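Local structure of PUM-HD domain-containing protein (Caenorhabditis elegans, 7CGF) at residues F221-N231 with F260-V269; R246-L257 with Y280-A289. The protein probably binds the 3'-untranslated regions of mRNAs through its Pumilio RNA-binding domain, the part of the longer protein present in this chain. The protein carries 2 engineered substitutions. All coordinates share one frame; numbering follows the deposited sequence.

Contact 1: F221-N231 with F260-V269. With nucleotides of chain B.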
loop_
_atom_site.group_PDB
_atom_site.type_symbol
_atom_site.label_atom_id
_atom_site.label_comp_id
_atom_site.label_asym_id
_atom_site.label_seq_id
_atom_site.Cartn_x
_atom_site.Cartn_y
_atom_site.Cartn_z
ATOM N N PHE A 221 7.183 -0.455 19.825
ATOM C CA PHE A 221 6.083 0.435 19.477
ATOM C C PHE A 221 6.521 1.890 19.383
ATOM O O PHE A 221 6.216 2.574 18.397
ATOM C CB PHE A 221 4.966 0.305 20.512
ATOM C CG PHE A 221 3.770 1.144 20.187
ATOM C CD1 PHE A 221 2.853 0.708 19.247
ATOM C CD2 PHE A 221 3.589 2.388 20.783
ATOM C CE1 PHE A 221 1.766 1.471 18.921
ATOM C CE2 PHE A 221 2.488 3.156 20.454
ATOM C CZ PHE A 221 1.585 2.686 19.515
ATOM N N ASP A 222 7.193 2.403 20.421
ATOM C CA ASP A 222 7.501 3.829 20.438
ATOM C C ASP A 222 8.355 4.229 19.241
ATOM O O ASP A 222 8.118 5.281 18.628
ATOM C CB ASP A 222 8.213 4.213 21.731
ATOM C CG ASP A 222 7.324 4.109 22.947
ATOM O OD1 ASP A 222 6.114 3.817 22.806
ATOM O OD2 ASP A 222 7.855 4.336 24.052
ATOM N N GLU A 223 9.353 3.406 18.894
ATOM C CA GLU A 223 10.224 3.731 17.767
ATOM C C GLU A 223 9.456 3.682 16.457
ATOM O O GLU A 223 9.627 4.550 15.586
ATOM C CB GLU A 223 11.389 2.754 17.697
ATOM C CG GLU A 223 12.349 2.746 18.842
ATOM C CD GLU A 223 13.254 1.545 18.725
ATOM O OE1 GLU A 223 12.938 0.485 19.336
ATOM O OE2 GLU A 223 14.225 1.653 17.945
ATOM N N ILE A 224 8.621 2.657 16.291
ATOM C CA ILE A 224 7.877 2.521 15.043
ATOM C C ILE A 224 6.833 3.629 14.917
ATOM O O ILE A 224 6.630 4.196 13.832
ATOM C CB ILE A 224 7.256 1.121 14.965
ATOM C CG1 ILE A 224 8.361 0.055 14.952
ATOM C CG2 ILE A 224 6.401 0.958 13.675
ATOM C CD1 ILE A 224 7.826 -1.382 14.937
ATOM N N ALA A 225 6.181 3.977 16.032
ATOM C CA ALA A 225 5.113 4.970 16.010
ATOM C C ALA A 225 5.599 6.353 15.600
ATOM O O ALA A 225 4.830 7.111 15.000
ATOM C CB ALA A 225 4.444 5.056 17.383
ATOM N N ASN A 226 6.853 6.712 15.900
ATOM C CA ASN A 226 7.344 8.012 15.451
ATOM C C ASN A 226 8.247 7.918 14.227
ATOM O O ASN A 226 8.975 8.873 13.925
ATOM C CB ASN A 226 8.063 8.757 16.577
ATOM C CG ASN A 226 8.246 10.218 16.243
ATOM O OD1 ASN A 226 7.332 10.851 15.711
ATOM N ND2 ASN A 226 9.451 10.745 16.468
ATOM N N ASN A 227 8.223 6.796 13.507
ATOM C CA ASN A 227 8.985 6.700 12.275
ATOM C C ASN A 227 8.175 7.227 11.088
ATOM O O ASN A 227 6.941 7.149 11.056
ATOM C CB ASN A 227 9.427 5.245 12.060
ATOM C CG ASN A 227 10.193 5.064 10.778
ATOM O OD1 ASN A 227 9.627 4.663 9.768
ATOM N ND2 ASN A 227 11.494 5.381 10.805
ATOM N N GLN A 228 8.889 7.808 10.105
ATOM C CA GLN A 228 8.210 8.439 8.979
ATOM C C GLN A 228 7.354 7.446 8.203
ATOM O O GLN A 228 6.347 7.836 7.602
ATOM C CB GLN A 228 9.232 9.096 8.037
ATOM C CG GLN A 228 10.191 8.109 7.436
ATOM C CD GLN A 228 11.169 8.721 6.442
ATOM O OE1 GLN A 228 10.821 9.612 5.669
ATOM N NE2 GLN A 228 12.397 8.219 6.455
ATOM N N TYR A 229 7.716 6.164 8.230
ATOM C CA TYR A 229 6.899 5.106 7.630
ATOM C C TYR A 229 6.172 4.279 8.674
ATOM O O TYR A 229 5.010 3.904 8.468
ATOM C CB TYR A 229 7.766 4.180 6.777
ATOM C CG TYR A 229 8.531 4.945 5.726
ATOM C CD1 TYR A 229 7.856 5.661 4.757
ATOM C CD2 TYR A 229 9.914 4.965 5.731
ATOM C CE1 TYR A 229 8.553 6.377 3.791
ATOM C CE2 TYR A 229 10.614 5.684 4.774
ATOM C CZ TYR A 229 9.922 6.387 3.824
ATOM O OH TYR A 229 10.602 7.106 2.863
ATOM N N GLY A 230 6.834 4.023 9.801
ATOM C CA GLY A 230 6.256 3.160 10.819
ATOM C C GLY A 230 4.976 3.715 11.404
ATOM O O GLY A 230 4.119 2.954 11.856
ATOM N N ASN A 231 4.809 5.041 11.387
ATOM C CA ASN A 231 3.594 5.584 11.981
ATOM C C ASN A 231 2.359 5.127 11.212
ATOM O O ASN A 231 1.302 4.910 11.817
ATOM C CB ASN A 231 3.661 7.116 12.089
ATOM C CG ASN A 231 3.322 7.821 10.793
ATOM O OD1 ASN A 231 2.158 8.135 10.528
ATOM N ND2 ASN A 231 4.333 8.076 9.985
ATOM N N PHE A 260 4.033 11.749 22.784
ATOM C CA PHE A 260 3.506 11.274 21.502
ATOM C C PHE A 260 2.963 12.421 20.666
ATOM O O PHE A 260 3.150 12.457 19.442
ATOM C CB PHE A 260 2.414 10.224 21.721
ATOM C CG PHE A 260 2.937 8.823 21.827
ATOM C CD1 PHE A 260 3.415 8.340 23.034
ATOM C CD2 PHE A 260 2.913 7.979 20.734
ATOM C CE1 PHE A 260 3.899 7.053 23.142
ATOM C CE2 PHE A 260 3.388 6.686 20.829
ATOM C CZ PHE A 260 3.897 6.225 22.038
ATOM N N ALA A 261 2.324 13.398 21.314
ATOM C CA ALA A 261 1.626 14.443 20.577
ATOM C C ALA A 261 2.567 15.489 19.992
ATOM O O ALA A 261 2.212 16.144 19.004
ATOM C CB ALA A 261 0.609 15.134 21.490
ATOM N N THR A 262 3.733 15.677 20.589
ATOM C CA THR A 262 4.623 16.756 20.187
ATOM C C THR A 262 5.718 16.293 19.244
ATOM O O THR A 262 6.639 17.064 18.964
ATOM C CB THR A 262 5.228 17.442 21.413
ATOM O OG1 THR A 262 6.001 16.516 22.186
ATOM C CG2 THR A 262 4.117 18.024 22.280
ATOM N N HIS A 263 5.652 15.056 18.754
ATOM C CA HIS A 263 6.594 14.582 17.752
ATOM C C HIS A 263 5.872 14.418 16.421
ATOM O O HIS A 263 4.660 14.164 16.377
ATOM C CB HIS A 263 7.277 13.282 18.195
ATOM C CG HIS A 263 8.291 13.487 19.280
ATOM N ND1 HIS A 263 7.944 13.652 20.604
ATOM C CD2 HIS A 263 9.640 13.595 19.229
ATOM C CE1 HIS A 263 9.037 13.830 21.325
ATOM N NE2 HIS A 263 10.080 13.805 20.514
ATOM N N LYS A 264 6.632 14.609 15.328
ATOM C CA LYS A 264 6.034 14.832 14.015
ATOM C C LYS A 264 5.153 13.670 13.585
ATOM O O LYS A 264 3.994 13.860 13.206
ATOM C CB LYS A 264 7.131 15.054 12.976
ATOM C CG LYS A 264 6.617 15.313 11.597
ATOM C CD LYS A 264 7.822 15.451 10.647
ATOM C CE LYS A 264 7.427 15.569 9.167
ATOM N NZ LYS A 264 6.730 16.831 8.791
ATOM N N TYR A 265 5.706 12.463 13.605
ATOM C CA TYR A 265 5.002 11.314 13.068
ATOM C C TYR A 265 4.068 10.676 14.082
ATOM O O TYR A 265 2.940 10.315 13.728
ATOM C CB TYR A 265 6.028 10.317 12.554
ATOM C CG TYR A 265 6.819 10.928 11.431
ATOM C CD1 TYR A 265 6.193 11.274 10.240
ATOM C CD2 TYR A 265 8.172 11.192 11.578
ATOM C CE1 TYR A 265 6.903 11.837 9.198
ATOM C CE2 TYR A 265 8.891 11.769 10.545
ATOM C CZ TYR A 265 8.236 12.085 9.364
ATOM O OH TYR A 265 8.936 12.657 8.318
ATOM N N SER A 266 4.488 10.569 15.343
ATOM C CA SER A 266 3.618 9.951 16.341
ATOM C C SER A 266 2.367 10.773 16.630
ATOM O O SER A 266 1.377 10.205 17.098
ATOM C CB SER A 266 4.391 9.685 17.642
ATOM O OG SER A 266 4.904 10.872 18.241
ATOM N N SER A 267 2.378 12.089 16.370
ATOM C CA SER A 267 1.157 12.875 16.535
ATOM C C SER A 267 0.011 12.301 15.708
ATOM O O SER A 267 -1.142 12.323 16.152
ATOM C CB SER A 267 1.408 14.349 16.174
ATOM O OG SER A 267 1.757 14.507 14.801
ATOM N N ASN A 268 0.308 11.736 14.532
ATOM C CA ASN A 268 -0.747 11.156 13.710
ATOM C C ASN A 268 -1.324 9.905 14.343
ATOM O O ASN A 268 -2.488 9.568 14.093
ATOM C CB ASN A 268 -0.210 10.809 12.314
ATOM C CG ASN A 268 0.367 12.022 11.595
ATOM O OD1 ASN A 268 1.594 12.161 11.440
ATOM N ND2 ASN A 268 -0.511 12.916 11.178
ATOM N N VAL A 269 -0.518 9.185 15.117
ATOM C CA VAL A 269 -1.007 7.982 15.788
ATOM C C VAL A 269 -2.092 8.338 16.802
ATOM O O VAL A 269 -3.118 7.653 16.893
ATOM C CB VAL A 269 0.175 7.231 16.428
ATOM C CG1 VAL A 269 -0.302 6.095 17.355
ATOM C CG2 VAL A 269 1.103 6.705 15.342
ATOM P P U B 3 4.355 18.251 6.202
ATOM O OP1 U B 3 5.727 17.973 5.708
ATOM O OP2 U B 3 3.393 18.998 5.374
ATOM O "O5'" U B 3 3.579 16.909 6.573
ATOM C "C5'" U B 3 3.156 16.002 5.571
ATOM C "C4'" U B 3 3.834 14.680 5.789
ATOM O "O4'" U B 3 3.408 14.118 7.052
ATOM C "C3'" U B 3 3.534 13.588 4.780
ATOM O "O3'" U B 3 4.322 13.749 3.615
ATOM C "C2'" U B 3 3.878 12.317 5.553
ATOM O "O2'" U B 3 5.274 12.077 5.494
ATOM C "C1'" U B 3 3.529 12.708 6.995
ATOM N N1 U B 3 2.301 12.057 7.510
ATOM C C2 U B 3 2.565 10.878 8.191
ATOM O O2 U B 3 3.707 10.465 8.311
ATOM N N3 U B 3 1.468 10.237 8.703
ATOM C C4 U B 3 0.159 10.638 8.584
ATOM O O4 U B 3 -0.741 9.969 9.086
ATOM C C5 U B 3 -0.036 11.870 7.865
ATOM C C6 U B 3 1.021 12.519 7.354
ATOM P P G B 2 1.963 23.237 7.335
ATOM O OP1 G B 2 2.861 23.232 6.158
ATOM O OP2 G B 2 0.509 23.251 7.106
ATOM O "O5'" G B 2 2.330 21.914 8.154
ATOM C "C5'" G B 2 3.598 21.775 8.770
ATOM C "C4'" G B 2 3.748 20.408 9.387
ATOM O "O4'" G B 2 2.785 20.254 10.459
ATOM C "C3'" G B 2 3.456 19.241 8.459
ATOM O "O3'" G B 2 4.563 18.947 7.628
ATOM C "C2'" G B 2 3.078 18.126 9.439
ATOM O "O2'" G B 2 4.229 17.558 10.044
ATOM C "C1'" G B 2 2.329 18.915 10.514
ATOM N N9 G B 2 0.870 18.880 10.305
ATOM C C8 G B 2 0.088 19.588 9.419
ATOM N N7 G B 2 -1.183 19.290 9.490
ATOM C C5 G B 2 -1.251 18.317 10.483
ATOM C C6 G B 2 -2.359 17.606 11.015
ATOM O O6 G B 2 -3.554 17.686 10.717
ATOM N N1 G B 2 -1.959 16.718 12.019
ATOM C C2 G B 2 -0.672 16.554 12.451
ATOM N N2 G B 2 -0.495 15.637 13.417
ATOM N N3 G B 2 0.378 17.199 11.949
ATOM C C4 G B 2 0.002 18.062 10.987
ATOM P P A B 4 3.757 13.354 2.167
ATOM O OP1 A B 4 4.606 14.095 1.205
ATOM O OP2 A B 4 2.285 13.480 2.107
ATOM O "O5'" A B 4 4.130 11.820 2.025
ATOM C "C5'" A B 4 5.464 11.459 1.731
ATOM C "C4'" A B 4 5.691 9.977 1.834
ATOM O "O4'" A B 4 4.937 9.416 2.933
ATOM C "C3'" A B 4 5.267 9.117 0.659
ATOM O "O3'" A B 4 6.131 9.217 -0.458
ATOM C "C2'" A B 4 5.264 7.732 1.286
ATOM O "O2'" A B 4 6.593 7.249 1.402
ATOM C "C1'" A B 4 4.750 8.039 2.694
ATOM N N9 A B 4 3.344 7.638 2.875
ATOM C C8 A B 4 2.112 8.198 2.640
ATOM N N7 A B 4 1.116 7.387 2.977
ATOM C C5 A B 4 1.753 6.226 3.439
ATOM C C6 A B 4 1.348 4.975 3.950
ATOM N N6 A B 4 0.092 4.560 4.124
ATOM N N1 A B 4 2.313 4.105 4.304
ATOM C C2 A B 4 3.582 4.417 4.175
ATOM N N3 A B 4 4.091 5.552 3.707
ATOM C C4 A B 4 3.113 6.395 3.364
#
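A backbone carbon sits squarely over an aromatic ring: Gln228 CA lies 3.5 Å from the centroid of the Tyr265 ring and only 3° off its normal, a CH-pi contact. Lys264 CD covers the opposite face toward the rim, so the phenol is sandwiched. Beside it, Asn226 turns its CG anti to the backbone N (chi1 -165°) and brings OD1 to the backbone of Tyr265 and Ser266. There Ser266 N donates to Asn226 OD1 at 2.9 Å, in the carbonyl plane on a lone pair, and Tyr265 N adds a weak bond. This joins two successive predicted Pumilio repeats of the PUM-HD at their RNA-binding side, where Asn231 reads the base of U3 of chain B: its OD1 accepts from U3 N3 (2.9 Å) and its ND2 donates to U3 O2 (3.0 Å). The rotation of that amide is fixed from behind by a nearly straight bond (170°) from Asn231 ND2 to Asn227 O, with the acceptor in the amide plane. Deeper in, Phe221 CE2 meets Phe260 CE2 at 3.7 Å, while the Asp222 carboxylate, whose polar partner is Arg252, stands almost upright against the ring edge of Phe260.

Contact 2: R246-L257 with Y280-A289; sequences RMVIVTRVSNNL and YHKSMIVGAA
Val250 and His281 meet between two helices, 243-255 and 279-290; the axes of the segments 246-255 and 280-289 run nearly parallel (10°), 8.9 Å apart at closest. The contacts to the imidazole form the first group. With its CG anti to the carbonyl carbon (chi1 -72°), His281 presents one face to Val250 CG2, a CH-pi contact 4.1 Å from the ring centroid; the opposite face is covered by Tyr280 CE1. The thioether of Met247 approaches at the edge, its SD 5.2 Å from the same centroid. Replacing His281 by an alanine removes the ring and would probably open a gap between Val250 and Tyr280, leaving the phenol freer to turn.

Apolar packing makes up the second group. Met284 acts as a knob in the hole formed by Met247, Val250, Thr251 and Ser254, its SD 4.0 Å from Val250 CG1. Farther along, the Ala288 methyl fits under the end of the neighbouring helix, with CB 3.4 Å from Ser254 O. Leu257 then straddles the last turn, CD1 facing Ile285 CG2 and CD2 reaching Ala289 CB at 3.7 Å.

Polar groups mostly look inward to their own helix. Thr251 OG1 donates to Met247 O and Ser254 OG to Val250 O (2.9 Å), each reaching the carbonyl from the face opposite the backbone N-H that shares it. The Tyr280 hydroxyl bonds to Glu243, and His281 ND1 is buried with no partner in the model.

The nearest atom of this contact lies about 11 Å from the RNA, within the stacked helices of the PUM-HD. With both hydroxyls folded back, the association of the two helices depends on shape and dispersion, and the unpartnered nitrogen would probably disfavour a protonated imidazole.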
loop_
_atom_site.group_PDB
_atom_site.type_symbol
_atom_site.label_atom_id
_atom_site.label_comp_id
_atom_site.label_asym_id
_atom_site.label_seq_id
_atom_site.Cartn_x
_atom_site.Cartn_y
_atom_site.Cartn_z
ATOM N N ARG A 246 -5.885 -2.237 20.562
ATOM C CA ARG A 246 -6.220 -0.823 20.708
ATOM C C ARG A 246 -6.127 -0.386 22.162
ATOM O O ARG A 246 -5.644 0.713 22.450
ATOM C CB ARG A 246 -7.607 -0.529 20.138
ATOM C CG ARG A 246 -7.624 -0.324 18.635
ATOM C CD ARG A 246 -9.009 -0.018 18.107
ATOM N NE ARG A 246 -9.939 -1.121 18.342
ATOM C CZ ARG A 246 -9.968 -2.214 17.590
ATOM N NH1 ARG A 246 -9.120 -2.333 16.572
ATOM N NH2 ARG A 246 -10.833 -3.188 17.853
ATOM N N MET A 247 -6.557 -1.242 23.102
ATOM C CA MET A 247 -6.421 -0.886 24.511
ATOM C C MET A 247 -4.956 -0.697 24.891
ATOM O O MET A 247 -4.602 0.278 25.565
ATOM C CB MET A 247 -7.095 -1.946 25.395
ATOM C CG MET A 247 -6.825 -1.792 26.889
ATOM S SD MET A 247 -7.402 -0.197 27.504
ATOM C CE MET A 247 -8.962 -0.121 26.757
ATOM N N VAL A 248 -4.079 -1.600 24.443
ATOM C CA VAL A 248 -2.673 -1.455 24.790
ATOM C C VAL A 248 -2.125 -0.160 24.200
ATOM O O VAL A 248 -1.389 0.583 24.869
ATOM C CB VAL A 248 -1.881 -2.691 24.321
ATOM C CG1 VAL A 248 -0.394 -2.434 24.412
ATOM C CG2 VAL A 248 -2.249 -3.896 25.177
ATOM N N ILE A 249 -2.500 0.143 22.952
ATOM C CA ILE A 249 -1.976 1.338 22.287
ATOM C C ILE A 249 -2.508 2.593 22.962
ATOM O O ILE A 249 -1.750 3.514 23.282
ATOM C CB ILE A 249 -2.303 1.311 20.785
ATOM C CG1 ILE A 249 -1.435 0.255 20.087
ATOM C CG2 ILE A 249 -2.050 2.676 20.151
ATOM C CD1 ILE A 249 -1.843 0.001 18.650
ATOM N N VAL A 250 -3.817 2.625 23.239
ATOM C CA VAL A 250 -4.410 3.821 23.834
ATOM C C VAL A 250 -3.888 4.031 25.242
ATOM O O VAL A 250 -3.695 5.173 25.679
ATOM C CB VAL A 250 -5.946 3.717 23.800
ATOM C CG1 VAL A 250 -6.589 4.787 24.687
ATOM C CG2 VAL A 250 -6.432 3.813 22.361
ATOM N N THR A 251 -3.671 2.941 25.987
ATOM C CA THR A 251 -3.086 3.074 27.317
ATOM C C THR A 251 -1.696 3.672 27.229
ATOM O O THR A 251 -1.348 4.575 27.997
ATOM C CB THR A 251 -3.038 1.716 28.021
ATOM O OG1 THR A 251 -4.368 1.221 28.197
ATOM C CG2 THR A 251 -2.363 1.814 29.379
ATOM N N ARG A 252 -0.888 3.189 26.281
ATOM C CA ARG A 252 0.474 3.699 26.153
ATOM C C ARG A 252 0.485 5.158 25.709
ATOM O O ARG A 252 1.271 5.963 26.229
ATOM C CB ARG A 252 1.269 2.836 25.176
ATOM C CG ARG A 252 2.742 3.195 25.160
ATOM C CD ARG A 252 3.594 2.060 24.638
ATOM N NE ARG A 252 5.009 2.376 24.801
ATOM C CZ ARG A 252 5.754 1.945 25.811
ATOM N NH1 ARG A 252 5.222 1.155 26.738
ATOM N NH2 ARG A 252 7.032 2.292 25.887
ATOM N N VAL A 253 -0.353 5.493 24.724
ATOM C CA VAL A 253 -0.467 6.864 24.233
ATOM C C VAL A 253 -0.935 7.786 25.344
ATOM O O VAL A 253 -0.393 8.882 25.534
ATOM C CB VAL A 253 -1.412 6.905 23.017
ATOM C CG1 VAL A 253 -1.823 8.329 22.700
ATOM C CG2 VAL A 253 -0.737 6.252 21.797
ATOM N N SER A 254 -1.947 7.363 26.101
ATOM C CA SER A 254 -2.466 8.212 27.169
ATOM C C SER A 254 -1.435 8.425 28.263
ATOM O O SER A 254 -1.299 9.541 28.780
ATOM C CB SER A 254 -3.741 7.605 27.750
ATOM O OG SER A 254 -4.755 7.591 26.762
ATOM N N ASN A 255 -0.697 7.373 28.630
ATOM C CA ASN A 255 0.314 7.502 29.670
ATOM C C ASN A 255 1.497 8.349 29.236
ATOM O O ASN A 255 2.258 8.811 30.093
ATOM C CB ASN A 255 0.805 6.123 30.118
ATOM C CG ASN A 255 -0.243 5.362 30.910
ATOM O OD1 ASN A 255 -1.181 5.953 31.447
ATOM N ND2 ASN A 255 -0.078 4.048 31.002
ATOM N N ASN A 256 1.678 8.563 27.933
ATOM C CA ASN A 256 2.801 9.328 27.409
ATOM C C ASN A 256 2.318 10.370 26.418
ATOM O O ASN A 256 2.952 10.606 25.387
ATOM C CB ASN A 256 3.827 8.400 26.769
ATOM C CG ASN A 256 4.365 7.383 27.751
ATOM O OD1 ASN A 256 5.308 7.664 28.492
ATOM N ND2 ASN A 256 3.751 6.205 27.787
ATOM N N LEU A 257 1.203 11.035 26.745
ATOM C CA LEU A 257 0.451 11.807 25.755
ATOM C C LEU A 257 1.253 12.989 25.227
ATOM O O LEU A 257 1.262 13.245 24.018
ATOM C CB LEU A 257 -0.871 12.291 26.358
ATOM C CG LEU A 257 -1.772 13.104 25.420
ATOM C CD1 LEU A 257 -2.248 12.269 24.243
ATOM C CD2 LEU A 257 -2.959 13.700 26.164
ATOM N N TYR A 280 -14.699 4.786 25.410
ATOM C CA TYR A 280 -13.888 4.604 26.609
ATOM C C TYR A 280 -12.405 4.855 26.342
ATOM O O TYR A 280 -11.669 5.208 27.277
ATOM C CB TYR A 280 -14.120 3.219 27.229
ATOM C CG TYR A 280 -13.441 2.022 26.581
ATOM C CD1 TYR A 280 -13.584 1.748 25.230
ATOM C CD2 TYR A 280 -12.680 1.155 27.346
ATOM C CE1 TYR A 280 -12.969 0.635 24.653
ATOM C CE2 TYR A 280 -12.086 0.047 26.787
ATOM C CZ TYR A 280 -12.215 -0.201 25.443
ATOM O OH TYR A 280 -11.596 -1.310 24.880
ATOM N N HIS A 281 -11.973 4.744 25.084
ATOM C CA HIS A 281 -10.599 5.096 24.723
ATOM C C HIS A 281 -10.421 6.604 24.627
ATOM O O HIS A 281 -9.404 7.150 25.083
ATOM C CB HIS A 281 -10.228 4.467 23.389
ATOM C CG HIS A 281 -10.022 2.995 23.459
ATOM N ND1 HIS A 281 -10.270 2.162 22.390
ATOM C CD2 HIS A 281 -9.583 2.203 24.463
ATOM C CE1 HIS A 281 -9.992 0.919 22.733
ATOM N NE2 HIS A 281 -9.567 0.916 23.981
ATOM N N LYS A 282 -11.396 7.276 24.013
ATOM C CA LYS A 282 -11.395 8.734 23.988
ATOM C C LYS A 282 -11.381 9.300 25.400
ATOM O O LYS A 282 -10.696 10.291 25.673
ATOM C CB LYS A 282 -12.613 9.241 23.215
ATOM C CG LYS A 282 -12.610 8.916 21.730
ATOM C CD LYS A 282 -13.995 9.130 21.133
ATOM C CE LYS A 282 -14.008 8.812 19.662
ATOM N NZ LYS A 282 -15.331 9.109 19.034
ATOM N N SER A 283 -12.111 8.664 26.321
ATOM C CA SER A 283 -12.115 9.102 27.715
ATOM C C SER A 283 -10.719 9.042 28.332
ATOM O O SER A 283 -10.344 9.917 29.121
ATOM C CB SER A 283 -13.115 8.243 28.509
ATOM O OG SER A 283 -13.023 8.441 29.908
ATOM N N MET A 284 -9.937 8.008 28.004
ATOM C CA MET A 284 -8.584 7.907 28.546
ATOM C C MET A 284 -7.683 9.020 28.023
ATOM O O MET A 284 -6.885 9.586 28.784
ATOM C CB MET A 284 -7.989 6.545 28.208
ATOM C CG MET A 284 -8.739 5.417 28.882
ATOM S SD MET A 284 -8.180 3.840 28.267
ATOM C CE MET A 284 -6.444 3.983 28.696
ATOM N N ILE A 285 -7.779 9.323 26.725
ATOM C CA ILE A 285 -6.953 10.376 26.130
ATOM C C ILE A 285 -7.370 11.742 26.663
ATOM O O ILE A 285 -6.524 12.546 27.066
ATOM C CB ILE A 285 -7.031 10.318 24.594
ATOM C CG1 ILE A 285 -6.479 8.987 24.086
ATOM C CG2 ILE A 285 -6.275 11.498 23.960
ATOM C CD1 ILE A 285 -6.764 8.727 22.602
ATOM N N VAL A 286 -8.681 12.011 26.700
ATOM C CA VAL A 286 -9.176 13.275 27.259
ATOM C C VAL A 286 -8.748 13.438 28.716
ATOM O O VAL A 286 -8.306 14.517 29.136
ATOM C CB VAL A 286 -10.704 13.368 27.104
ATOM C CG1 VAL A 286 -11.240 14.574 27.868
ATOM C CG2 VAL A 286 -11.084 13.475 25.637
ATOM N N GLY A 287 -8.865 12.375 29.515
ATOM C CA GLY A 287 -8.478 12.476 30.913
ATOM C C GLY A 287 -7.001 12.763 31.090
ATOM O O GLY A 287 -6.607 13.535 31.967
ATOM N N ALA A 288 -6.162 12.149 30.253
ATOM C CA ALA A 288 -4.734 12.442 30.290
ATOM C C ALA A 288 -4.475 13.894 29.933
ATOM O O ALA A 288 -3.623 14.555 30.547
ATOM C CB ALA A 288 -3.985 11.522 29.321
ATOM N N ALA A 289 -5.210 14.410 28.945
ATOM C CA ALA A 289 -4.981 15.768 28.464
ATOM C C ALA A 289 -5.411 16.810 29.487
ATOM O O ALA A 289 -4.796 17.878 29.575
ATOM C CB ALA A 289 -5.728 15.989 27.147
#

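The segments alternate along the chain, 221-231, 246-257, 260-269 and 280-289. Contact 1 joins the predicted Pumilio repeats 216-251 and 252-287, whereas contact 2 packs helix 243-255, which spans their boundary, against helix 279-290. Contact 1 lies at the RNA, contact 2 in the layer of helices farther from it, their centres about 15 Å apart. Helix 243-255 follows helix 230-240 and precedes helix 257-261, linking the two layers through the sequence. They also touch directly: Asp222 OD1 forms a salt bridge with Arg252 NE at 2.7 Å, and Phe221 packs on Ile249. The base-reading side is thus continuous with the helix stacking behind it, consistent with a repeat scaffold that spaces nucleotide-binding side chains.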